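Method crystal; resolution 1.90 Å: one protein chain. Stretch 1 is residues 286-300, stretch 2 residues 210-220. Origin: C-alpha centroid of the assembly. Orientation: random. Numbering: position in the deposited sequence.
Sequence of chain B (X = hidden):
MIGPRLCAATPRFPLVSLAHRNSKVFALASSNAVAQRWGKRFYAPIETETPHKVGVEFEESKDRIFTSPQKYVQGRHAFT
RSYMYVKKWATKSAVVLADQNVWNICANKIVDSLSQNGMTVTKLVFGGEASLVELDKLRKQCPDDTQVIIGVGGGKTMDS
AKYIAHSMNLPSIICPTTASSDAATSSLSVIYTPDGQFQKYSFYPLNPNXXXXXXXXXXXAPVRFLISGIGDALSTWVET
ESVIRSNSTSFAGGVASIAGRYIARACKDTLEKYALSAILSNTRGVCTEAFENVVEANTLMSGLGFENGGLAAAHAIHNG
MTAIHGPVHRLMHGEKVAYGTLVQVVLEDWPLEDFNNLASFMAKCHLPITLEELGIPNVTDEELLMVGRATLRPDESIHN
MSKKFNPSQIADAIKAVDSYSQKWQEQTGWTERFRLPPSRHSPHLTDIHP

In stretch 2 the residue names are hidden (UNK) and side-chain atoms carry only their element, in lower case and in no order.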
ATOM      1  N   VAL B 286     -33.476 -21.126   2.427  1.00 13.33           N
ATOM      2  CA  VAL B 286     -33.151 -20.688   3.782  1.00 13.03           C
ATOM      3  C   VAL B 286     -33.033 -19.168   3.855  1.00 13.34           C
ATOM      4  O   VAL B 286     -32.367 -18.539   3.030  1.00 12.74           O
ATOM      5  CB  VAL B 286     -31.846 -21.352   4.293  1.00 12.91           C
ATOM      6  CG1 VAL B 286     -32.055 -22.859   4.408  1.00 12.73           C
ATOM      7  CG2 VAL B 286     -30.691 -21.058   3.349  1.00 12.37           C
ATOM      8  N   CYS B 287     -33.692 -18.594   4.858  1.00 13.47           N
ATOM      9  CA  CYS B 287     -33.730 -17.150   5.056  1.00 13.77           C
ATOM     10  C   CYS B 287     -32.577 -16.664   5.937  1.00 13.33           C
ATOM     11  O   CYS B 287     -32.782 -16.288   7.089  1.00 13.52           O
ATOM     12  CB  CYS B 287     -35.088 -16.778   5.676  1.00 14.62           C
ATOM     13  SG  CYS B 287     -35.599 -15.039   5.560  1.00 17.55           S
ATOM     14  N   THR B 288     -31.366 -16.678   5.387  1.00 12.77           N
ATOM     15  CA  THR B 288     -30.170 -16.231   6.109  1.00 12.11           C
ATOM     16  C   THR B 288     -30.131 -14.709   6.172  1.00 11.95           C
ATOM     17  O   THR B 288     -30.880 -14.042   5.464  1.00 11.46           O
ATOM     18  CB  THR B 288     -28.891 -16.685   5.392  1.00 12.33           C
ATOM     19  OG1 THR B 288     -28.954 -16.276   4.019  1.00 11.56           O
ATOM     20  CG2 THR B 288     -28.737 -18.197   5.468  1.00 12.28           C
ATOM     21  N   GLU B 289     -29.255 -14.156   7.010  1.00 11.55           N
ATOM     22  CA  GLU B 289     -29.147 -12.703   7.099  1.00 11.57           C
ATOM     23  C   GLU B 289     -28.615 -12.193   5.758  1.00 11.10           C
ATOM     24  O   GLU B 289     -28.979 -11.108   5.303  1.00 10.93           O
ATOM     25  CB  GLU B 289     -28.212 -12.287   8.244  1.00 12.11           C
ATOM     26  CG  GLU B 289     -28.175 -10.772   8.479  1.00 12.92           C
ATOM     27  CD  GLU B 289     -27.451 -10.379   9.759  1.00 13.50           C
ATOM     28  OE1 GLU B 289     -27.260  -9.163   9.985  1.00 13.93           O
ATOM     29  OE2 GLU B 289     -27.079 -11.279  10.541  1.00 13.65           O
ATOM     30  N   ALA B 290     -27.770 -12.992   5.116  1.00 10.59           N
ATOM     31  CA  ALA B 290     -27.215 -12.618   3.821  1.00 10.40           C
ATOM     32  C   ALA B 290     -28.361 -12.422   2.825  1.00 10.27           C
ATOM     33  O   ALA B 290     -28.383 -11.445   2.071  1.00  9.98           O
ATOM     34  CB  ALA B 290     -26.259 -13.706   3.326  1.00 10.20           C
ATOM     35  N   PHE B 291     -29.309 -13.355   2.829  1.00 10.19           N
ATOM     36  CA  PHE B 291     -30.475 -13.278   1.950  1.00 10.40           C
ATOM     37  C   PHE B 291     -31.259 -12.015   2.294  1.00 10.57           C
ATOM     38  O   PHE B 291     -31.641 -11.245   1.413  1.00 10.35           O
ATOM     39  CB  PHE B 291     -31.378 -14.507   2.149  1.00 10.73           C
ATOM     40  CG  PHE B 291     -32.712 -14.406   1.443  1.00 11.15           C
ATOM     41  CD1 PHE B 291     -32.798 -14.542   0.061  1.00 11.31           C
ATOM     42  CD2 PHE B 291     -33.880 -14.178   2.167  1.00 11.19           C
ATOM     43  CE1 PHE B 291     -34.029 -14.453  -0.596  1.00 11.31           C
ATOM     44  CE2 PHE B 291     -35.117 -14.086   1.522  1.00 11.34           C
ATOM     45  CZ  PHE B 291     -35.189 -14.224   0.137  1.00 11.70           C
ATOM     46  N   GLU B 292     -31.502 -11.804   3.583  1.00 10.67           N
ATOM     47  CA  GLU B 292     -32.238 -10.622   4.021  1.00 10.98           C
ATOM     48  C   GLU B 292     -31.521  -9.335   3.605  1.00 10.48           C
ATOM     49  O   GLU B 292     -32.166  -8.331   3.295  1.00 10.47           O
ATOM     50  CB  GLU B 292     -32.420 -10.644   5.544  1.00 12.29           C
ATOM     51  CG  GLU B 292     -33.248 -11.820   6.059  1.00 14.31           C
ATOM     52  CD  GLU B 292     -34.668 -11.430   6.450  1.00 15.55           C
ATOM     53  OE1 GLU B 292     -35.466 -12.336   6.767  1.00 16.26           O
ATOM     54  OE2 GLU B 292     -34.989 -10.220   6.453  1.00 16.75           O
ATOM     55  N   ASN B 293     -30.190  -9.355   3.602  1.00  9.89           N
ATOM     56  CA  ASN B 293     -29.433  -8.166   3.215  1.00  9.49           C
ATOM     57  C   ASN B 293     -29.709  -7.789   1.766  1.00  9.25           C
ATOM     58  O   ASN B 293     -29.861  -6.609   1.430  1.00  8.58           O
ATOM     59  CB  ASN B 293     -27.927  -8.388   3.380  1.00  9.34           C
ATOM     60  CG  ASN B 293     -27.501  -8.472   4.827  1.00  9.23           C
ATOM     61  OD1 ASN B 293     -28.201  -7.997   5.727  1.00  9.23           O
ATOM     62  ND2 ASN B 293     -26.333  -9.059   5.062  1.00  9.19           N
ATOM     63  N   VAL B 294     -29.766  -8.799   0.905  1.00  9.02           N
ATOM     64  CA  VAL B 294     -30.012  -8.561  -0.510  1.00  9.20           C
ATOM     65  C   VAL B 294     -31.463  -8.158  -0.756  1.00  9.12           C
ATOM     66  O   VAL B 294     -31.753  -7.408  -1.690  1.00  9.50           O
ATOM     67  CB  VAL B 294     -29.626  -9.802  -1.347  1.00  8.96           C
ATOM     68  CG1 VAL B 294     -29.978  -9.588  -2.815  1.00  8.93           C
ATOM     69  CG2 VAL B 294     -28.126 -10.048  -1.202  1.00  9.11           C
ATOM     70  N   VAL B 295     -32.381  -8.644   0.074  1.00  9.11           N
ATOM     71  CA  VAL B 295     -33.772  -8.237  -0.087  1.00  8.97           C
ATOM     72  C   VAL B 295     -33.796  -6.735   0.202  1.00  9.02           C
ATOM     73  O   VAL B 295     -34.462  -5.966  -0.501  1.00  8.73           O
ATOM     74  CB  VAL B 295     -34.718  -8.979   0.890  1.00  8.90           C
ATOM     75  CG1 VAL B 295     -36.093  -8.319   0.887  1.00  8.60           C
ATOM     76  CG2 VAL B 295     -34.852 -10.441   0.467  1.00  8.65           C
ATOM     77  N   GLU B 296     -33.049  -6.308   1.220  1.00  9.06           N
ATOM     78  CA  GLU B 296     -33.005  -4.881   1.538  1.00  9.28           C
ATOM     79  C   GLU B 296     -32.331  -4.104   0.403  1.00  9.38           C
ATOM     80  O   GLU B 296     -32.783  -3.028   0.026  1.00  9.44           O
ATOM     81  CB  GLU B 296     -32.255  -4.602   2.853  1.00  9.41           C
ATOM     82  CG  GLU B 296     -32.342  -3.121   3.239  1.00  9.68           C
ATOM     83  CD  GLU B 296     -31.354  -2.681   4.307  1.00 10.37           C
ATOM     84  OE1 GLU B 296     -31.028  -1.473   4.321  1.00 10.86           O
ATOM     85  OE2 GLU B 296     -30.913  -3.511   5.131  1.00 10.31           O
ATOM     86  N   ALA B 297     -31.248  -4.649  -0.143  1.00  9.58           N
ATOM     87  CA  ALA B 297     -30.540  -3.979  -1.231  1.00  9.87           C
ATOM     88  C   ALA B 297     -31.414  -3.861  -2.480  1.00  9.91           C
ATOM     89  O   ALA B 297     -31.451  -2.815  -3.132  1.00  9.83           O
ATOM     90  CB  ALA B 297     -29.256  -4.736  -1.565  1.00  9.95           C
ATOM     91  N   ASN B 298     -32.121  -4.938  -2.802  1.00  9.90           N
ATOM     92  CA  ASN B 298     -32.986  -4.965  -3.976  1.00 10.36           C
ATOM     93  C   ASN B 298     -34.202  -4.059  -3.855  1.00 10.44           C
ATOM     94  O   ASN B 298     -34.717  -3.564  -4.856  1.00 10.65           O
ATOM     95  CB  ASN B 298     -33.492  -6.391  -4.229  1.00 10.47           C
ATOM     96  CG  ASN B 298     -32.444  -7.286  -4.854  1.00 10.84           C
ATOM     97  OD1 ASN B 298     -31.280  -6.910  -4.982  1.00 11.19           O
ATOM     98  ND2 ASN B 298     -32.855  -8.488  -5.243  1.00 10.57           N
ATOM     99  N   THR B 299     -34.668  -3.858  -2.629  1.00 10.64           N
ATOM    100  CA  THR B 299     -35.871  -3.067  -2.400  1.00 10.86           C
ATOM    101  C   THR B 299     -35.637  -1.667  -1.851  1.00 10.86           C
ATOM    102  O   THR B 299     -35.872  -0.679  -2.545  1.00 11.15           O
ATOM    103  CB  THR B 299     -36.820  -3.824  -1.451  1.00 10.89           C
ATOM    104  OG1 THR B 299     -36.800  -5.221  -1.781  1.00 11.63           O
ATOM    105  CG2 THR B 299     -38.247  -3.311  -1.603  1.00 10.96           C
ATOM    106  N   LEU B 300     -35.179  -1.577  -0.608  1.00 10.60           N
ATOM    107  CA  LEU B 300     -34.948  -0.273   0.011  1.00 10.79           C
ATOM    108  C   LEU B 300     -33.779   0.511  -0.577  1.00 10.96           C
ATOM    109  O   LEU B 300     -33.952   1.645  -1.036  1.00 11.17           O
ATOM    110  CB  LEU B 300     -34.735  -0.431   1.520  1.00 10.68           C
ATOM    111  CG  LEU B 300     -34.475   0.845   2.329  1.00 10.86           C
ATOM    112  CD1 LEU B 300     -35.697   1.756   2.292  1.00 10.85           C
ATOM    113  CD2 LEU B 300     -34.138   0.468   3.762  1.00 10.82           C
ATOM    114  N   UNK B 210     -45.889   2.953   3.141  1.00 13.49           N
ATOM    115  CA  UNK B 210     -45.204   1.825   3.754  1.00 13.50           C
ATOM    116  C   UNK B 210     -44.901   0.723   2.754  1.00 13.33           C
ATOM    117  O   UNK B 210     -45.758   0.355   1.953  1.00 13.54           O
ATOM    118  c   UNK B 210     -46.061   1.225   4.881  1.00 13.77           C
ATOM    119  c   UNK B 210     -44.371  -0.080   6.210  1.00 13.74           C
ATOM    120  c   UNK B 210     -45.662  -0.163   5.414  1.00 13.78           C
ATOM    121  c   UNK B 210     -46.783  -0.710   6.296  1.00 14.22           C
ATOM    122  N   UNK B 211     -43.668   0.227   2.785  1.00 13.04           N
ATOM    123  CA  UNK B 211     -43.272  -0.902   1.946  1.00 12.78           C
ATOM    124  C   UNK B 211     -43.134  -1.994   3.005  1.00 12.80           C
ATOM    125  O   UNK B 211     -42.337  -1.873   3.934  1.00 12.42           O
ATOM    126  c   UNK B 211     -43.019   1.367   0.036  1.00 12.82           C
ATOM    127  c   UNK B 211     -42.178   0.120  -0.092  1.00 12.81           C
ATOM    128  c   UNK B 211     -41.326  -1.994   0.813  1.00 12.21           C
ATOM    129  c   UNK B 211     -41.938  -0.659   1.213  1.00 12.69           C
ATOM    130  N   UNK B 212     -43.936  -3.043   2.865  1.00 13.07           N
ATOM    131  CA  UNK B 212     -44.010  -4.130   3.839  1.00 13.37           C
ATOM    132  C   UNK B 212     -43.635  -5.441   3.158  1.00 13.67           C
ATOM    133  O   UNK B 212     -44.324  -5.891   2.243  1.00 13.44           O
ATOM    134  c   UNK B 212     -44.710  -5.226   6.523  1.00 14.66           C
ATOM    135  c   UNK B 212     -45.454  -4.153   4.366  1.00 13.93           C
ATOM    136  c   UNK B 212     -47.181  -6.452   6.838  1.00 14.97           C
ATOM    137  c   UNK B 212     -45.683  -5.050   5.551  1.00 14.29           C
ATOM    138  c   UNK B 212     -44.965  -6.012   7.652  1.00 15.03           C
ATOM    139  c   UNK B 212     -46.201  -6.624   7.807  1.00 14.75           C
ATOM    140  c   UNK B 212     -46.918  -5.670   5.719  1.00 14.39           C
ATOM    141  N   UNK B 213     -42.542  -6.050   3.611  1.00 13.65           N
ATOM    142  CA  UNK B 213     -42.053  -7.285   3.002  1.00 14.11           C
ATOM    143  C   UNK B 213     -41.931  -8.458   3.958  1.00 13.93           C
ATOM    144  O   UNK B 213     -41.280  -8.354   4.998  1.00 14.23           O
ATOM    145  c   UNK B 213     -40.652  -7.070   2.377  1.00 14.49           C
ATOM    146  c   UNK B 213     -39.323  -5.521   0.861  1.00 15.86           C
ATOM    147  c   UNK B 213     -40.189  -8.345   1.662  1.00 14.85           C
ATOM    148  c   UNK B 213     -40.686  -5.892   1.407  1.00 15.25           C
ATOM    149  N   UNK B 214     -42.548  -9.581   3.597  1.00 13.40           N
ATOM    150  CA  UNK B 214     -42.464 -10.790   4.406  1.00 13.08           C
ATOM    151  C   UNK B 214     -41.431 -11.664   3.696  1.00 12.70           C
ATOM    152  O   UNK B 214     -41.680 -12.183   2.609  1.00 12.55           O
ATOM    153  o   UNK B 214     -44.857 -12.994   6.014  1.00 13.91           O
ATOM    154  c   UNK B 214     -43.818 -12.720   5.370  1.00 13.82           C
ATOM    155  o   UNK B 214     -42.785 -13.421   5.427  1.00 13.81           O
ATOM    156  c   UNK B 214     -43.826 -11.489   4.468  1.00 13.27           C
ATOM    157  N   UNK B 215     -40.260 -11.812   4.307  1.00 12.37           N
ATOM    158  CA  UNK B 215     -39.187 -12.580   3.693  1.00 12.23           C
ATOM    159  C   UNK B 215     -39.413 -14.089   3.603  1.00 12.10           C
ATOM    160  O   UNK B 215     -38.665 -14.787   2.915  1.00 11.56           O
ATOM    161  c   UNK B 215     -37.849 -12.282   4.384  1.00 12.36           C
ATOM    162  o   UNK B 215     -37.993 -12.429   5.799  1.00 12.64           O
ATOM    163  c   UNK B 215     -37.410 -10.851   4.074  1.00 12.56           C
ATOM    164  N   UNK B 216     -40.435 -14.602   4.282  1.00 11.98           N
ATOM    165  CA  UNK B 216     -40.716 -16.031   4.180  1.00 12.14           C
ATOM    166  C   UNK B 216     -41.358 -16.243   2.815  1.00 12.13           C
ATOM    167  O   UNK B 216     -41.177 -17.279   2.173  1.00 12.19           O
ATOM    168  o   UNK B 216     -40.874 -18.690   5.775  1.00 13.53           O
ATOM    169  c   UNK B 216     -41.661 -16.497   5.287  1.00 12.42           C
ATOM    170  c   UNK B 216     -41.814 -18.008   5.314  1.00 13.06           C
ATOM    171  o   UNK B 216     -42.863 -18.516   4.862  1.00 13.44           O
ATOM    172  N   UNK B 217     -42.113 -15.244   2.371  1.00 12.06           N
ATOM    173  CA  UNK B 217     -42.752 -15.306   1.064  1.00 12.01           C
ATOM    174  C   UNK B 217     -41.670 -15.144  -0.004  1.00 12.27           C
ATOM    175  O   UNK B 217     -41.663 -15.844  -1.020  1.00 11.77           O
ATOM    176  c   UNK B 217     -43.787 -14.181   0.897  1.00 12.23           C
ATOM    177  c   UNK B 217     -44.319 -14.163  -0.535  1.00 12.02           C
ATOM    178  c   UNK B 217     -44.927 -14.374   1.889  1.00 12.00           C
ATOM    179  N   UNK B 218     -40.747 -14.221   0.239  1.00 12.33           N
ATOM    180  CA  UNK B 218     -39.669 -13.968  -0.707  1.00 12.84           C
ATOM    181  C   UNK B 218     -38.750 -15.183  -0.888  1.00 12.90           C
ATOM    182  O   UNK B 218     -38.421 -15.553  -2.017  1.00 13.01           O
ATOM    183  c   UNK B 218     -38.804 -12.751  -0.263  1.00 12.87           C
ATOM    184  c   UNK B 218     -39.690 -11.525  -0.012  1.00 13.18           C
ATOM    185  c   UNK B 218     -40.565 -11.124  -1.191  1.00 13.68           C
ATOM    186  c   UNK B 218     -37.767 -12.440  -1.325  1.00 12.95           C
ATOM    187  N   UNK B 219     -38.350 -15.815   0.212  1.00 13.02           N
ATOM    188  CA  UNK B 219     -37.440 -16.959   0.126  1.00 13.43           C
ATOM    189  C   UNK B 219     -38.073 -18.184  -0.543  1.00 13.82           C
ATOM    190  O   UNK B 219     -37.362 -19.048  -1.056  1.00 13.64           O
ATOM    191  c   UNK B 219     -36.898 -17.359   1.525  1.00 13.46           C
ATOM    192  c   UNK B 219     -37.921 -18.198   2.272  1.00 13.35           C
ATOM    193  c   UNK B 219     -35.571 -18.109   1.383  1.00 13.76           C
ATOM    194  N   UNK B 220     -39.403 -18.249  -0.544  1.00 14.01           N
ATOM    195  CA  UNK B 220     -40.129 -19.368  -1.152  1.00 14.33           C
ATOM    196  C   UNK B 220     -40.325 -19.206  -2.657  1.00 14.16           C
ATOM    197  O   UNK B 220     -40.681 -20.156  -3.351  1.00 14.28           O
ATOM    198  n   UNK B 220     -42.888 -20.723   2.860  1.00 19.00           N
ATOM    199  n   UNK B 220     -42.878 -22.873   2.032  1.00 20.26           N
ATOM    200  c   UNK B 220     -41.503 -19.536  -0.490  1.00 15.06           C
ATOM    201  c   UNK B 220     -41.471 -20.133   0.907  1.00 16.48           C
ATOM    202  c   UNK B 220     -42.862 -20.095   1.540  1.00 17.58           C
ATOM    203  n   UNK B 220     -42.918 -22.520   4.300  1.00 20.44           N
ATOM    204  c   UNK B 220     -42.894 -22.038   3.064  1.00 19.94           C
TER

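Position 210 carries four side-chain carbons, forked at the second. It lies out of reach of stretch 1. The late fork makes it Leu210.

Position 211 also has four carbons, but the fork is at the first, and one arm is two carbons long. One carbon lies 4.1 Å from Thr299 CG2. This is Ile211, and the touching atom is its CG2.

Position 212 has one carbon and then a ring of six carbons, with no oxygen. It is Phe212, and it does not reach stretch 1.

Position 213 repeats the pattern of four carbons forked at the first. The end of the long arm comes within 3.5 Å of Thr299 CG2. The short arm lies 4.2 Å from Val295 CG1. This is Ile213, touching through CD1 and CG2 respectively.

Position 214 has two carbons, the second carrying two oxygens. It is Asp214, the last residue of the strand and the N-cap of the helix that follows. Its OD2 accepts from the backbone N of position 216 at 2.9 Å.

Position 215 has one carbon bearing an oxygen and a carbon. The oxygen lies 2.7 Å from Glu292 OE1, and the methyl carbon 4.3 Å from Val295 CG1. This is Thr215. Its OG1 donates a hydrogen bond to Glu292 OE1, although the placing of that acceptor is less sure.

Position 216 has two carbons, the second with two oxygens. It is Asp216, and its CB points away from stretch 1.

Position 217 has one carbon carrying two more, and no contact. It is Val217.

Position 218 has four carbons forked at the first. Its short arm is 3.5 Å from Phe291 CZ and 4.0 Å from Val295 CG2. This is Ile218.

Position 219 has three carbons, forked at the first. One methyl sits over a face of the Phe291 ring, 4.2 Å from the centroid. The same methyl is 3.6 Å from Val286 O. This is Val219, and the methyl is CG2.

Position 220 has three carbons, a nitrogen, and a carbon with two more nitrogens. It is Arg220. It points away, and its NE forms a salt bridge with Asp216 OD1 at 3.0 Å.

The contact is mainly apolar. The helix of stretch 1 runs roughly antiparallel to the strand. Thr299 meets Ile211 and Ile213, and Val295, one turn earlier, reaches Ile213 and Thr215. Phe291 packs against the following helix, with Val219 over one ring face. The Thr215 to Glu292 bond adds one polar link.

Stretch 2 (210-220) LIFIDTDVIVR
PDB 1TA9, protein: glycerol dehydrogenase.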